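Local structure of alpha-14 giardin (Giardia lamblia, 3CHJ) at residues G92-A97 and K102-V107; V107-E112 and N150-G155; I190-T195 and A199-L204; F249-A254 and N266-M271. The protein binds calcium ions and, in a calcium-dependent way, phospholipids, and may serve as a structural element linking the membrane bilayer to the underlying axoneme. All blocks are in the same frame, centred on the assembly; numbering follows the deposited sequence.

The four contacts join helices, or a helix and the loop that follows one, in an all-helical annexin, met one after another along the chain. Contacts 1 and 2 use the two ends of helix 101-108, share Val-107 and have centres about 13 Å apart. Contact 2 leads on to contact 3, its centre also about 13 Å away, where Ala-151 CB meets Ala-194 CB at 3.5 Å. Contact 4 is tied to contact 1 by a salt bridge, Asp-106 OD2 to Arg-267 NE at 2.8 Å, and to contact 2 by apolar packing. Contact 3 lies near the bound calcium ion, about 12 Å from the side chain of Phe-193; helix 186-195 begins directly after the ligand Glu-185.

Contact 1. Residues G92-A97 and K102-V107; sequences GATKGA and KCLVDV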
# COMPACT_ATOMS: atom_id res chain seq x y z
N GLY A 92 -3.58 -10.66 9.19
CA GLY A 92 -2.52 -11.58 8.77
C GLY A 92 -1.17 -11.21 9.36
O GLY A 92 -0.35 -12.09 9.69
N ALA A 93 -0.93 -9.91 9.52
CA ALA A 93 0.36 -9.43 9.99
C ALA A 93 0.50 -9.52 11.51
O ALA A 93 1.60 -9.34 12.04
CB ALA A 93 0.59 -7.99 9.53
N THR A 94 -0.60 -9.77 12.22
CA THR A 94 -0.57 -9.71 13.69
C THR A 94 -1.01 -10.99 14.37
O THR A 94 -0.66 -11.23 15.53
CB THR A 94 -1.44 -8.56 14.24
OG1 THR A 94 -2.78 -8.70 13.75
CG2 THR A 94 -0.86 -7.19 13.84
N LYS A 95 -1.78 -11.81 13.66
CA LYS A 95 -2.30 -13.06 14.24
C LYS A 95 -1.14 -14.00 14.57
O LYS A 95 -0.21 -14.16 13.79
CB LYS A 95 -3.34 -13.71 13.30
CG LYS A 95 -2.81 -14.78 12.34
CD LYS A 95 -1.88 -14.23 11.26
CE LYS A 95 -0.97 -15.30 10.69
NZ LYS A 95 -0.50 -14.94 9.32
N GLY A 96 -1.18 -14.59 15.76
CA GLY A 96 -0.15 -15.56 16.13
C GLY A 96 1.16 -14.97 16.63
O GLY A 96 1.23 -13.81 17.04
N ALA A 97 2.22 -15.79 16.58
CA ALA A 97 3.46 -15.54 17.31
C ALA A 97 4.26 -14.30 16.88
O ALA A 97 4.58 -13.44 17.71
CB ALA A 97 4.35 -16.79 17.28
N LYS A 102 6.56 -4.86 8.44
CA LYS A 102 6.60 -4.23 7.11
C LYS A 102 5.18 -4.10 6.55
O LYS A 102 4.86 -3.09 5.93
CB LYS A 102 7.45 -5.04 6.12
CG LYS A 102 8.95 -5.06 6.39
CD LYS A 102 9.72 -5.85 5.32
CE LYS A 102 9.28 -7.30 5.18
NZ LYS A 102 9.83 -7.97 3.93
N CYS A 103 4.36 -5.14 6.73
CA CYS A 103 2.99 -5.11 6.23
C CYS A 103 2.18 -4.02 6.90
O CYS A 103 1.46 -3.29 6.23
CB CYS A 103 2.34 -6.47 6.44
SG CYS A 103 0.67 -6.57 5.77
N LEU A 104 2.32 -3.89 8.21
CA LEU A 104 1.57 -2.88 8.97
C LEU A 104 1.98 -1.49 8.49
O LEU A 104 1.14 -0.62 8.35
CB LEU A 104 1.84 -3.07 10.47
CG LEU A 104 1.27 -4.38 11.03
CD1 LEU A 104 1.61 -4.49 12.54
CD2 LEU A 104 -0.22 -4.49 10.78
N VAL A 105 3.27 -1.28 8.25
CA VAL A 105 3.75 -0.00 7.69
C VAL A 105 3.17 0.26 6.30
O VAL A 105 2.61 1.34 6.04
CB VAL A 105 5.28 0.04 7.71
CG1 VAL A 105 5.85 1.26 6.91
CG2 VAL A 105 5.75 0.07 9.19
N ASP A 106 3.24 -0.75 5.43
CA ASP A 106 2.76 -0.59 4.06
C ASP A 106 1.29 -0.22 4.03
O ASP A 106 0.86 0.58 3.18
CB ASP A 106 2.91 -1.90 3.28
CG ASP A 106 4.35 -2.20 2.89
OD1 ASP A 106 5.26 -1.34 3.01
OD2 ASP A 106 4.55 -3.35 2.44
N VAL A 107 0.51 -0.83 4.92
CA VAL A 107 -0.94 -0.62 4.91
C VAL A 107 -1.29 0.72 5.52
O VAL A 107 -1.94 1.57 4.89
CB VAL A 107 -1.67 -1.75 5.65
CG1 VAL A 107 -3.15 -1.41 5.83
CG2 VAL A 107 -1.50 -3.08 4.90
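Ala-93 and Thr-94 pack against Cys-103 and Leu-104 in a small, buried, apolar contact between two consecutive helices of the annexin fold, where the last turn of helix 82-94 meets the start of helix 101-108 across a short connecting loop. The CA atoms of Ala-93 and Cys-103 come within 6.3 Å, and the single methyl of alanine suits so close an approach. Ala-93 CB lies 3.9 Å from Cys-103 CB and 3.8 Å from Leu-104 CD2, so it is wedged between two neighbouring side chains of the second helix. The slim cysteine, with SG anti to the backbone N, sets Cys-103 SG as well as CB against Ala-93 CB, SG at 4.0 Å. Leucine has two methyls to spend here: CD2 goes to the alanine, while CD1 meets the CG2 methyl of Thr-94 at 3.9 Å, the two side chains crossing at about a right angle.

Threonine fits because its two branches do different work. A chi1 of 56° puts OG1 between the backbone N and the carbonyl carbon, hydrogen-bonded to Ile-90 O, and CG2 anti to the carbonyl carbon, against Leu-104. The loop is drawn shut by backbone hydrogen bonding between Ala-93 and Asp-100, and Asp-100 OD1 also accepts from Cys-103 N. Lys-95 folds back, its NZ donating to Gly-92 O at 2.9 Å, in the carbonyl plane and on a lone pair.

Contact 2. Residues V107-E112 and N150-G155; sequences VLLTIE and NAVATG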
# COMPACT_ATOMS: atom_id res chain seq x y z
N VAL A 107 0.51 -0.83 4.92
CA VAL A 107 -0.94 -0.62 4.91
C VAL A 107 -1.29 0.72 5.52
O VAL A 107 -1.94 1.57 4.89
CB VAL A 107 -1.67 -1.75 5.65
CG1 VAL A 107 -3.15 -1.41 5.83
CG2 VAL A 107 -1.50 -3.08 4.90
N LEU A 108 -0.85 0.94 6.75
CA LEU A 108 -1.36 2.08 7.51
C LEU A 108 -0.92 3.41 6.94
O LEU A 108 -1.64 4.41 7.09
CB LEU A 108 -1.00 1.95 8.98
CG LEU A 108 -1.82 0.87 9.67
CD1 LEU A 108 -1.23 0.51 11.03
CD2 LEU A 108 -3.29 1.36 9.83
N LEU A 109 0.25 3.44 6.28
CA LEU A 109 0.82 4.71 5.83
C LEU A 109 0.43 5.09 4.41
O LEU A 109 0.85 6.13 3.91
CB LEU A 109 2.34 4.75 5.99
CG LEU A 109 2.82 4.56 7.43
CD1 LEU A 109 4.35 4.68 7.46
CD2 LEU A 109 2.15 5.59 8.34
N THR A 110 -0.38 4.25 3.77
CA THR A 110 -0.70 4.51 2.35
C THR A 110 -2.20 4.51 2.08
O THR A 110 -2.63 4.32 0.94
CB THR A 110 -0.03 3.54 1.39
OG1 THR A 110 -0.58 2.23 1.59
CG2 THR A 110 1.49 3.53 1.56
N ILE A 111 -2.97 4.74 3.13
CA ILE A 111 -4.41 4.91 3.01
C ILE A 111 -4.90 6.25 3.56
O ILE A 111 -4.31 6.83 4.48
CB ILE A 111 -5.18 3.73 3.63
CG1 ILE A 111 -4.86 3.60 5.13
CG2 ILE A 111 -4.86 2.48 2.84
CD1 ILE A 111 -5.56 2.46 5.84
N GLU A 112 -5.99 6.73 2.99
CA GLU A 112 -6.52 8.04 3.37
C GLU A 112 -7.09 8.02 4.80
O GLU A 112 -7.45 6.95 5.32
CB GLU A 112 -7.59 8.48 2.37
CG GLU A 112 -7.13 8.47 0.90
CD GLU A 112 -6.04 9.49 0.59
OE1 GLU A 112 -5.93 10.50 1.31
OE2 GLU A 112 -5.28 9.28 -0.38
N ASN A 150 1.25 3.93 15.00
CA ASN A 150 0.29 4.04 16.11
C ASN A 150 -0.47 5.36 16.05
O ASN A 150 -1.70 5.40 16.28
CB ASN A 150 0.99 3.92 17.47
CG ASN A 150 1.46 2.52 17.77
OD1 ASN A 150 0.88 1.52 17.29
ND2 ASN A 150 2.50 2.42 18.57
N ALA A 151 0.24 6.45 15.75
CA ALA A 151 -0.41 7.75 15.66
C ALA A 151 -1.43 7.77 14.52
O ALA A 151 -2.52 8.35 14.62
CB ALA A 151 0.61 8.84 15.49
N VAL A 152 -1.05 7.19 13.40
CA VAL A 152 -1.95 7.12 12.26
C VAL A 152 -3.16 6.21 12.56
O VAL A 152 -4.30 6.56 12.24
CB VAL A 152 -1.19 6.65 11.00
CG1 VAL A 152 -2.14 6.28 9.87
CG2 VAL A 152 -0.21 7.73 10.58
N ALA A 153 -2.89 5.06 13.18
CA ALA A 153 -3.96 4.10 13.46
C ALA A 153 -5.07 4.68 14.34
O ALA A 153 -6.21 4.29 14.17
CB ALA A 153 -3.40 2.80 14.07
N THR A 154 -4.73 5.59 15.25
CA THR A 154 -5.71 6.12 16.22
C THR A 154 -6.06 7.59 16.05
O THR A 154 -6.96 8.09 16.74
CB THR A 154 -5.20 5.90 17.66
OG1 THR A 154 -3.96 6.60 17.84
CG2 THR A 154 -5.00 4.42 17.93
N GLY A 155 -5.39 8.29 15.14
CA GLY A 155 -5.55 9.75 15.04
C GLY A 155 -6.32 10.24 13.83
O GLY A 155 -7.04 9.49 13.18
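Val-152 points its two methyls at Leu-108 and Leu-109 where the C-terminal ends of helices 101-108 and 144-154 meet inside the annexin fold. The methyls part company. CG1, anti to the backbone N (chi1 168°), reaches the carbonyl oxygen Leu-108 O at 3.4 Å, whereas CG2 lies 3.9 Å from Leu-109 CD2. A beta-branched residue is well suited to touch two places at once in this way.

Leu-109 starts out along the flank of the contact; with chi2 at -177° CD1 continues the chain, and the side branch CD2 is the methyl that turns to Val-152 CG2, the two side chains crossing at roughly a right angle. Leu-108 faces the other helix; its CD1 comes no nearer to Ala-153 CB than 4.4 Å, a looser touch.

At the end of the second helix, Asn-150 O accepts from both Thr-154 N and Thr-154 OG1, from opposite faces of its plane, the hydroxyl at 3.0 Å. Arg-120 takes up Ala-153 O and Gly-155 O. With these polar groups bonded at the helix end and no hydrogen bond between the segments, the joint rests on buried van der Waals packing: aliphatic groups plus one methyl against a backbone carbonyl.

Contact 3. Residues I190-T195 and A199-L204; sequences IRIFAT and ADFRQL
The rings of Phe-193 and Phe-201 form a T-shaped pair in which Phe-201 presents its edge to one face of Phe-193. Phe-201 CE1 stands 3.8 Å above that face, displaced toward the rim, with the centroids 5.2 Å apart and the planes at 70°. At the edge of the Phe-201 ring lie Phe-193 CZ and, close to the ring plane, Ile-192 CG2, 3.9 Å from CE1. The pair joins two successive helices of the annexin fold, 186-195 and 198-211, whose short segments run at 131° to each other with axes 10.2 Å apart. The phenylalanines, with Ile-192 and Leu-204, are long enough to fill the space between these axes.

The CB of Phe-201 already faces helix 186-195, and with CG anti to the backbone N (chi1 -169°) the ring lies beside the carbonyl carbon, its CE1-CZ edge against Phe-193. Phe-193 leaves its helix along the flank, and its ring then swings in to offer a face. It also makes an edge-to-face pair with Phe-233, while Phe-201 meets the ring of His-237, so helix 227-241 packs against both phenylalanines.

Beside the rings, Ile-192 and Leu-204 add branched aliphatic surface, meeting nearly at right angles. At the far end of the first segment the hydroxyl of Thr-195 turns back onto its own helix, donating to Arg-191 O and bonding to Arg-160. Between the two segments the closest atoms are two methyls, Ile-192 CG2 and Leu-204 CD2, 3.6 Å apart.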
# COMPACT_ATOMS: atom_id res chain seq x y z
N ILE A 190 6.47 13.09 14.47
CA ILE A 190 5.17 12.43 14.52
C ILE A 190 4.03 13.37 14.17
O ILE A 190 3.15 13.03 13.41
CB ILE A 190 4.94 11.73 15.89
CG1 ILE A 190 6.06 10.72 16.17
CG2 ILE A 190 3.56 11.06 15.94
CD1 ILE A 190 6.21 9.59 15.13
N ARG A 191 4.07 14.59 14.70
CA ARG A 191 3.02 15.55 14.41
C ARG A 191 2.91 15.79 12.90
O ARG A 191 1.82 15.74 12.33
CB ARG A 191 3.26 16.86 15.18
CG ARG A 191 2.21 17.91 14.87
CD ARG A 191 2.33 19.17 15.74
NE ARG A 191 3.58 19.90 15.52
CZ ARG A 191 4.65 19.82 16.32
NH1 ARG A 191 4.62 19.05 17.39
NH2 ARG A 191 5.73 20.53 16.04
N ILE A 192 4.05 16.03 12.24
CA ILE A 192 4.01 16.34 10.82
C ILE A 192 3.56 15.11 10.02
O ILE A 192 2.61 15.17 9.24
CB ILE A 192 5.37 16.83 10.33
CG1 ILE A 192 5.71 18.19 11.00
CG2 ILE A 192 5.33 16.99 8.81
CD1 ILE A 192 7.17 18.60 10.82
N PHE A 193 4.24 13.99 10.23
CA PHE A 193 4.01 12.87 9.34
C PHE A 193 2.74 12.09 9.65
O PHE A 193 2.15 11.47 8.73
CB PHE A 193 5.24 11.96 9.29
CG PHE A 193 6.36 12.52 8.45
CD1 PHE A 193 7.15 13.58 8.93
CD2 PHE A 193 6.61 12.02 7.17
CE1 PHE A 193 8.17 14.13 8.13
CE2 PHE A 193 7.63 12.57 6.38
CZ PHE A 193 8.41 13.59 6.85
N ALA A 194 2.28 12.15 10.90
CA ALA A 194 1.04 11.44 11.26
C ALA A 194 -0.22 12.28 11.16
O ALA A 194 -1.30 11.72 10.94
CB ALA A 194 1.13 10.84 12.65
N THR A 195 -0.10 13.61 11.35
CA THR A 195 -1.30 14.45 11.49
C THR A 195 -1.50 15.53 10.42
O THR A 195 -2.57 16.16 10.37
CB THR A 195 -1.45 15.08 12.92
OG1 THR A 195 -0.63 16.26 13.03
CG2 THR A 195 -1.08 14.09 14.01
N ALA A 199 -2.70 18.36 1.68
CA ALA A 199 -2.48 19.74 1.20
C ALA A 199 -1.42 20.45 2.02
O ALA A 199 -0.51 21.10 1.46
CB ALA A 199 -3.79 20.52 1.21
N ASP A 200 -1.52 20.34 3.34
CA ASP A 200 -0.52 20.96 4.23
C ASP A 200 0.86 20.33 4.10
O ASP A 200 1.87 21.03 4.19
CB ASP A 200 -0.98 20.95 5.68
CG ASP A 200 -2.14 21.91 5.93
OD1 ASP A 200 -2.34 22.80 5.06
OD2 ASP A 200 -2.81 21.78 6.97
N PHE A 201 0.91 19.01 3.92
CA PHE A 201 2.20 18.34 3.77
C PHE A 201 2.89 18.77 2.46
O PHE A 201 4.12 19.02 2.43
CB PHE A 201 2.07 16.82 3.86
CG PHE A 201 3.39 16.13 3.97
CD1 PHE A 201 4.01 16.00 5.20
CD2 PHE A 201 4.05 15.70 2.81
CE1 PHE A 201 5.27 15.38 5.30
CE2 PHE A 201 5.31 15.10 2.90
CZ PHE A 201 5.92 14.94 4.15
N ARG A 202 2.09 18.86 1.39
CA ARG A 202 2.62 19.32 0.11
C ARG A 202 3.15 20.75 0.25
O ARG A 202 4.26 21.04 -0.21
CB ARG A 202 1.58 19.20 -1.00
CG ARG A 202 1.35 17.75 -1.44
CD ARG A 202 0.25 17.61 -2.47
NE ARG A 202 0.46 18.49 -3.63
CZ ARG A 202 1.31 18.25 -4.63
NH1 ARG A 202 2.07 17.16 -4.63
NH2 ARG A 202 1.42 19.12 -5.63
N GLN A 203 2.41 21.59 0.96
CA GLN A 203 2.84 22.97 1.19
C GLN A 203 4.15 22.98 1.96
O GLN A 203 5.10 23.66 1.56
CB GLN A 203 1.74 23.76 1.91
CG GLN A 203 2.00 25.25 2.05
CD GLN A 203 0.88 25.98 2.75
OE1 GLN A 203 -0.28 25.55 2.73
NE2 GLN A 203 1.22 27.10 3.39
N LEU A 204 4.22 22.22 3.06
CA LEU A 204 5.44 22.14 3.87
C LEU A 204 6.66 21.67 3.04
O LEU A 204 7.76 22.20 3.18
CB LEU A 204 5.22 21.21 5.07
CG LEU A 204 6.37 21.24 6.09
CD1 LEU A 204 6.33 22.53 6.96
CD2 LEU A 204 6.33 19.97 6.96

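Contact 4. Residues F249-A254 and N266-M271; sequences FSMNVA and NRITAM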
# COMPACT_ATOMS: atom_id res chain seq x y z
N PHE A 249 7.87 3.70 -5.16
CA PHE A 249 8.86 3.48 -4.11
C PHE A 249 8.69 2.10 -3.50
O PHE A 249 9.66 1.35 -3.40
CB PHE A 249 8.74 4.58 -3.05
CG PHE A 249 9.58 4.35 -1.80
CD1 PHE A 249 10.96 4.20 -1.89
CD2 PHE A 249 8.97 4.26 -0.55
CE1 PHE A 249 11.74 3.99 -0.73
CE2 PHE A 249 9.75 4.05 0.63
CZ PHE A 249 11.11 3.91 0.52
N SER A 250 7.47 1.78 -3.07
CA SER A 250 7.25 0.47 -2.41
C SER A 250 7.55 -0.69 -3.36
O SER A 250 8.11 -1.73 -2.96
CB SER A 250 5.83 0.35 -1.86
OG SER A 250 5.56 1.35 -0.89
N MET A 251 7.18 -0.52 -4.63
CA MET A 251 7.44 -1.55 -5.63
C MET A 251 8.95 -1.70 -5.85
O MET A 251 9.46 -2.81 -5.94
CB MET A 251 6.72 -1.26 -6.95
CG MET A 251 5.18 -1.41 -6.85
SD MET A 251 4.59 -3.08 -6.45
CE MET A 251 5.00 -3.95 -8.00
N ASN A 252 9.68 -0.58 -5.90
CA ASN A 252 11.14 -0.66 -6.06
C ASN A 252 11.80 -1.43 -4.91
O ASN A 252 12.68 -2.29 -5.14
CB ASN A 252 11.76 0.74 -6.20
CG ASN A 252 13.27 0.68 -6.43
OD1 ASN A 252 13.74 0.32 -7.51
ND2 ASN A 252 14.03 1.04 -5.40
N VAL A 253 11.37 -1.15 -3.69
CA VAL A 253 11.93 -1.83 -2.51
C VAL A 253 11.59 -3.32 -2.57
O VAL A 253 12.45 -4.16 -2.26
CB VAL A 253 11.45 -1.19 -1.19
CG1 VAL A 253 11.92 -2.01 0.01
CG2 VAL A 253 11.96 0.24 -1.09
N ALA A 254 10.36 -3.63 -2.98
CA ALA A 254 9.89 -5.02 -3.08
C ALA A 254 10.67 -5.85 -4.11
O ALA A 254 10.95 -7.03 -3.87
CB ALA A 254 8.41 -5.06 -3.35
N ASN A 266 2.36 -8.36 -3.89
CA ASN A 266 0.92 -8.60 -3.99
C ASN A 266 0.12 -7.51 -3.28
O ASN A 266 -0.82 -6.95 -3.85
CB ASN A 266 0.54 -9.97 -3.42
CG ASN A 266 0.95 -11.10 -4.33
OD1 ASN A 266 1.39 -10.87 -5.47
ND2 ASN A 266 0.78 -12.34 -3.85
N ARG A 267 0.48 -7.23 -2.02
CA ARG A 267 -0.34 -6.28 -1.27
C ARG A 267 -0.21 -4.86 -1.83
O ARG A 267 -1.21 -4.13 -1.90
CB ARG A 267 -0.03 -6.33 0.24
CG ARG A 267 1.35 -5.86 0.60
CD ARG A 267 1.46 -5.80 2.11
NE ARG A 267 2.83 -5.57 2.54
CZ ARG A 267 3.64 -6.51 3.00
NH1 ARG A 267 3.22 -7.78 3.11
NH2 ARG A 267 4.88 -6.18 3.35
N ILE A 268 0.99 -4.46 -2.25
CA ILE A 268 1.15 -3.12 -2.81
C ILE A 268 0.34 -3.01 -4.11
O ILE A 268 -0.37 -2.04 -4.31
CB ILE A 268 2.63 -2.76 -3.07
CG1 ILE A 268 3.47 -2.84 -1.77
CG2 ILE A 268 2.74 -1.43 -3.80
CD1 ILE A 268 3.21 -1.74 -0.79
N THR A 269 0.42 -4.05 -4.94
CA THR A 269 -0.30 -4.06 -6.21
C THR A 269 -1.83 -4.07 -5.95
O THR A 269 -2.55 -3.22 -6.48
CB THR A 269 0.16 -5.24 -7.09
OG1 THR A 269 1.58 -5.12 -7.29
CG2 THR A 269 -0.60 -5.25 -8.42
N ALA A 270 -2.32 -4.99 -5.14
CA ALA A 270 -3.77 -5.07 -4.87
C ALA A 270 -4.33 -3.80 -4.21
O ALA A 270 -5.43 -3.35 -4.57
CB ALA A 270 -4.06 -6.31 -4.01
N MET A 271 -3.55 -3.21 -3.30
CA MET A 271 -4.02 -1.99 -2.61
C MET A 271 -4.09 -0.80 -3.54
O MET A 271 -4.94 0.09 -3.35
CB MET A 271 -3.15 -1.63 -1.40
CG MET A 271 -3.29 -2.60 -0.25
SD MET A 271 -2.48 -1.98 1.23
CE MET A 271 -0.76 -2.25 0.86
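Ile-268 fits between Ser-250 and Met-251 at the tight centre of an antiparallel helix pair of the annexin fold, joining helices 243-254 and 262-272. The axes of the short segments pass 10.0 Å apart at a crossing angle of -158°. Each branch of the isoleucine has its own partner: CD1 lies 3.5 Å from Ser-250 CB, and CG2 lies 3.6 Å from Met-251 SD. A small serine lets the methyl come in close, and its OG is kept occupied by hydrogen bonds with Tyr-231 OH and Ala-246 O, so the polar atom is satisfied although buried.

Toward Ala-254 the fit between the two segments loosens. Ala-254 CB stays 5.6 Å from Ile-268 CG1 and packs instead on Arg-264 and Leu-265, just before 266-271 on the same helix; its backbone is hydrogen-bonded with Asp-261 across the loop. Asn-252, partly exposed, takes no part in the contact, a place that suits a polar amide; Ala-270 packs on Leu-85 and Met-77 of neighbouring helices.

Methionine suits the tight side because its unbranched chain can bend. Turns at both chi2 (-63°) and chi3 (-70°) curl it past Ile-268, the two side chains sliding by in opposite directions. Beyond it stands Thr-269, whose hydroxyl is bonded to Leu-265 O and Trp-311 NE1; the terminal methyl Met-251 CE stops 3.7 Å from Thr-269 OG1.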